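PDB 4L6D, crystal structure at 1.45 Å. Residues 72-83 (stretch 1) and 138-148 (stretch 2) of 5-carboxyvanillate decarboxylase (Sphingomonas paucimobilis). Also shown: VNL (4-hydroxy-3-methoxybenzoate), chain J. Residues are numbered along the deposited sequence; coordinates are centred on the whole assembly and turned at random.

Stretch 1 (72-83) HLLSLTAPGVQM
Stretch 2 (138-148) LNGLVINSHTN

Residues 72-76 form a strand that continues from earlier in the chain, and a second strand runs through 141-143 and ends at N144; they run in the same general direction, axes 40° apart and 7.4 Å at closest approach. No backbone hydrogen bond joins them. Nearest CA atoms set the register: S75 CA to V142 CA is 6.5 Å, A78 CA to N144 CA 5.8 Å, Q82 CA to T147 CA 6.0 Å. After L76 the first stretch bends through a cis peptide before P79 into a type II' turn, P79 to Q82, closed by Q82 N to P79 O (3.2 Å). At G80 (phi/psi 59/-134), positive phi favours glycine, and an ideal CB would clash with N144 ND2 at 2.7 Å.

The contact buries 468 Å² over both sides, Q82 having the largest share. Q82 points CA-to-CB toward the second stretch (chi1 m, chi2 t, chi3 -105°). Its amide can both accept and donate: OE1 receives N144 N (2.8 Å) and N144 ND2 (3.0 Å), while NE2 donates to N144 O (2.9 Å) and T147 OG1 (3.0 Å; T147 chi1 m). N144 (chi1 m, chi2 -74°) also reaches L76 O through two waters, one donating to OD1, the other accepting from ND2.

Between the strands, V142 (chi1 p) places CG1 3.8 Å from S75 CB. Just before the second strand, L73 CD1 (t, p) lies 4.0 Å from N139 CB.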

# COMPACT_ATOMS: atom_id res chain seq x y z
N HIS A 72 7.42 27.45 -4.91
CA HIS A 72 7.66 26.04 -5.20
C HIS A 72 8.99 25.63 -4.61
O HIS A 72 10.00 26.33 -4.79
CB HIS A 72 7.77 25.79 -6.70
CG HIS A 72 6.46 25.66 -7.40
ND1 HIS A 72 6.36 25.12 -8.67
CD2 HIS A 72 5.21 26.02 -7.05
CE1 HIS A 72 5.10 25.13 -9.05
NE2 HIS A 72 4.38 25.69 -8.09
N LEU A 73 8.98 24.50 -3.91
CA LEU A 73 10.20 23.78 -3.57
C LEU A 73 10.49 22.82 -4.72
O LEU A 73 9.79 21.82 -4.90
CB LEU A 73 10.02 23.02 -2.25
CG LEU A 73 11.18 22.12 -1.80
CD1 LEU A 73 12.43 22.95 -1.43
CD2 LEU A 73 10.73 21.24 -0.63
N LEU A 74 11.50 23.16 -5.51
CA LEU A 74 11.81 22.44 -6.74
C LEU A 74 12.66 21.21 -6.46
O LEU A 74 13.50 21.21 -5.57
CB LEU A 74 12.55 23.35 -7.71
CG LEU A 74 11.87 24.67 -8.08
CD1 LEU A 74 12.83 25.57 -8.86
CD2 LEU A 74 10.62 24.41 -8.91
N SER A 75 12.46 20.17 -7.27
CA SER A 75 13.27 18.95 -7.21
C SER A 75 13.47 18.44 -8.62
O SER A 75 12.54 18.45 -9.43
CB SER A 75 12.56 17.88 -6.36
OG SER A 75 11.16 17.82 -6.65
N LEU A 76 14.67 17.96 -8.93
CA LEU A 76 14.88 17.30 -10.21
C LEU A 76 13.94 16.10 -10.32
O LEU A 76 13.90 15.24 -9.45
CB LEU A 76 16.33 16.87 -10.37
CG LEU A 76 16.59 16.04 -11.64
CD1 LEU A 76 16.41 16.90 -12.88
CD2 LEU A 76 18.00 15.43 -11.62
N THR A 77 13.18 16.06 -11.41
CA THR A 77 12.09 15.11 -11.58
C THR A 77 12.61 13.68 -11.63
O THR A 77 13.72 13.43 -12.08
CB THR A 77 11.30 15.45 -12.87
OG1 THR A 77 10.11 14.66 -12.92
CG2 THR A 77 12.14 15.23 -14.12
N ALA A 78 11.80 12.75 -11.13
CA ALA A 78 12.13 11.34 -11.24
C ALA A 78 12.32 10.99 -12.72
O ALA A 78 11.63 11.53 -13.58
CB ALA A 78 11.02 10.49 -10.63
N PRO A 79 13.25 10.08 -13.03
CA PRO A 79 14.08 9.26 -12.13
C PRO A 79 15.40 9.91 -11.72
O PRO A 79 16.34 9.21 -11.33
CB PRO A 79 14.37 8.03 -12.99
CG PRO A 79 14.49 8.60 -14.38
CD PRO A 79 13.46 9.71 -14.44
N GLY A 80 15.47 11.24 -11.77
CA GLY A 80 16.69 11.94 -11.37
C GLY A 80 17.87 11.50 -12.20
O GLY A 80 17.76 11.41 -13.43
N VAL A 81 18.99 11.22 -11.54
CA VAL A 81 20.20 10.75 -12.20
C VAL A 81 20.46 9.28 -11.92
O VAL A 81 21.54 8.76 -12.23
CB VAL A 81 21.46 11.57 -11.79
CG1 VAL A 81 21.27 13.05 -12.12
CG2 VAL A 81 21.77 11.37 -10.30
N GLN A 82 19.47 8.61 -11.36
CA GLN A 82 19.66 7.26 -10.85
C GLN A 82 19.70 6.15 -11.89
O GLN A 82 20.13 5.04 -11.58
CB GLN A 82 18.60 6.95 -9.79
CG GLN A 82 18.79 7.75 -8.52
CD GLN A 82 17.50 7.86 -7.75
OE1 GLN A 82 16.85 8.91 -7.74
NE2 GLN A 82 17.11 6.77 -7.10
N MET A 83 19.27 6.43 -13.12
CA MET A 83 19.32 5.41 -14.16
C MET A 83 20.68 5.29 -14.86
O MET A 83 20.93 4.31 -15.56
CB MET A 83 18.24 5.62 -15.22
CG MET A 83 16.84 5.60 -14.65
SD MET A 83 15.58 5.54 -15.92
CE MET A 83 15.69 3.82 -16.41
N LEU A 138 21.44 24.68 -0.32
CA LEU A 138 20.10 24.28 -0.75
C LEU A 138 19.23 23.84 0.42
O LEU A 138 19.71 23.66 1.55
CB LEU A 138 20.16 23.23 -1.86
CG LEU A 138 20.54 23.82 -3.22
CD1 LEU A 138 20.92 22.70 -4.18
CD2 LEU A 138 19.40 24.64 -3.78
N ASN A 139 17.94 23.68 0.16
CA ASN A 139 16.95 23.55 1.22
C ASN A 139 16.75 22.13 1.74
O ASN A 139 16.18 21.92 2.81
CB ASN A 139 15.62 24.10 0.70
CG ASN A 139 15.71 25.56 0.34
OD1 ASN A 139 16.10 25.91 -0.78
ND2 ASN A 139 15.39 26.43 1.29
N GLY A 140 17.25 21.16 0.99
CA GLY A 140 17.09 19.78 1.37
C GLY A 140 17.59 18.91 0.25
O GLY A 140 18.30 19.39 -0.63
N LEU A 141 17.20 17.64 0.28
CA LEU A 141 17.63 16.67 -0.73
C LEU A 141 16.44 15.90 -1.29
O LEU A 141 15.40 15.80 -0.64
CB LEU A 141 18.61 15.67 -0.10
CG LEU A 141 19.92 16.24 0.42
CD1 LEU A 141 20.58 15.25 1.38
CD2 LEU A 141 20.87 16.62 -0.70
N VAL A 142 16.61 15.36 -2.49
CA VAL A 142 15.59 14.50 -3.10
C VAL A 142 16.27 13.31 -3.76
O VAL A 142 17.36 13.44 -4.35
CB VAL A 142 14.71 15.27 -4.12
CG1 VAL A 142 15.55 15.85 -5.26
CG2 VAL A 142 13.59 14.38 -4.68
N ILE A 143 15.64 12.16 -3.63
CA ILE A 143 16.07 10.95 -4.32
C ILE A 143 14.80 10.18 -4.70
O ILE A 143 13.77 10.32 -4.02
CB ILE A 143 17.05 10.11 -3.46
CG1 ILE A 143 17.94 9.23 -4.36
CG2 ILE A 143 16.31 9.29 -2.42
CD1 ILE A 143 18.91 10.03 -5.25
N ASN A 144 14.85 9.40 -5.77
CA ASN A 144 13.66 8.72 -6.28
C ASN A 144 13.66 7.23 -6.01
O ASN A 144 14.23 6.46 -6.78
CB ASN A 144 13.50 9.01 -7.77
CG ASN A 144 13.59 10.48 -8.06
OD1 ASN A 144 12.66 11.23 -7.77
ND2 ASN A 144 14.74 10.92 -8.57
N SER A 145 12.99 6.85 -4.93
CA SER A 145 13.01 5.50 -4.37
C SER A 145 14.30 4.72 -4.69
O SER A 145 15.38 5.23 -4.42
CB SER A 145 11.74 4.73 -4.73
OG SER A 145 11.55 3.68 -3.80
N HIS A 146 14.20 3.54 -5.30
CA HIS A 146 15.34 2.63 -5.40
C HIS A 146 16.49 3.14 -6.26
O HIS A 146 16.31 3.98 -7.12
CB HIS A 146 14.89 1.25 -5.91
CG HIS A 146 14.74 1.17 -7.40
ND1 HIS A 146 15.79 0.87 -8.24
CD2 HIS A 146 13.66 1.34 -8.20
CE1 HIS A 146 15.36 0.85 -9.49
NE2 HIS A 146 14.07 1.14 -9.49
N THR A 147 17.68 2.61 -6.00
CA THR A 147 18.80 2.75 -6.93
C THR A 147 19.38 1.38 -7.20
O THR A 147 19.64 0.61 -6.27
CB THR A 147 19.90 3.68 -6.38
OG1 THR A 147 19.33 4.96 -6.09
CG2 THR A 147 21.03 3.86 -7.42
N ASN A 148 19.56 1.06 -8.48
CA ASN A 148 20.10 -0.23 -8.90
C ASN A 148 19.28 -1.40 -8.37
O ASN A 148 19.81 -2.49 -8.13
CB ASN A 148 21.59 -0.36 -8.52
CG ASN A 148 22.45 0.69 -9.18
OD1 ASN A 148 22.16 1.15 -10.28
ND2 ASN A 148 23.52 1.09 -8.50
C1 VNL J . 4.06 11.56 -12.95
CO1 VNL J . 3.40 12.12 -11.85
CO2 VNL J . 5.47 11.50 -13.00
CM1 VNL J . 4.13 12.65 -10.78
CM2 VNL J . 6.22 12.01 -11.94
OM VNL J . 7.59 12.00 -11.90
CZ VNL J . 5.53 12.61 -10.79
CC VNL J . 3.26 11.03 -14.11
CV VNL J . 8.34 11.41 -12.98
O1 VNL J . 2.04 11.33 -14.23
O2 VNL J . 3.85 10.34 -14.98
O3 VNL J . 6.31 13.38 -9.97
O HOH W 1 11.89 13.91 -7.97
O HOH W 2 15.88 13.56 -8.53
O HOH W 3 18.78 2.85 -10.64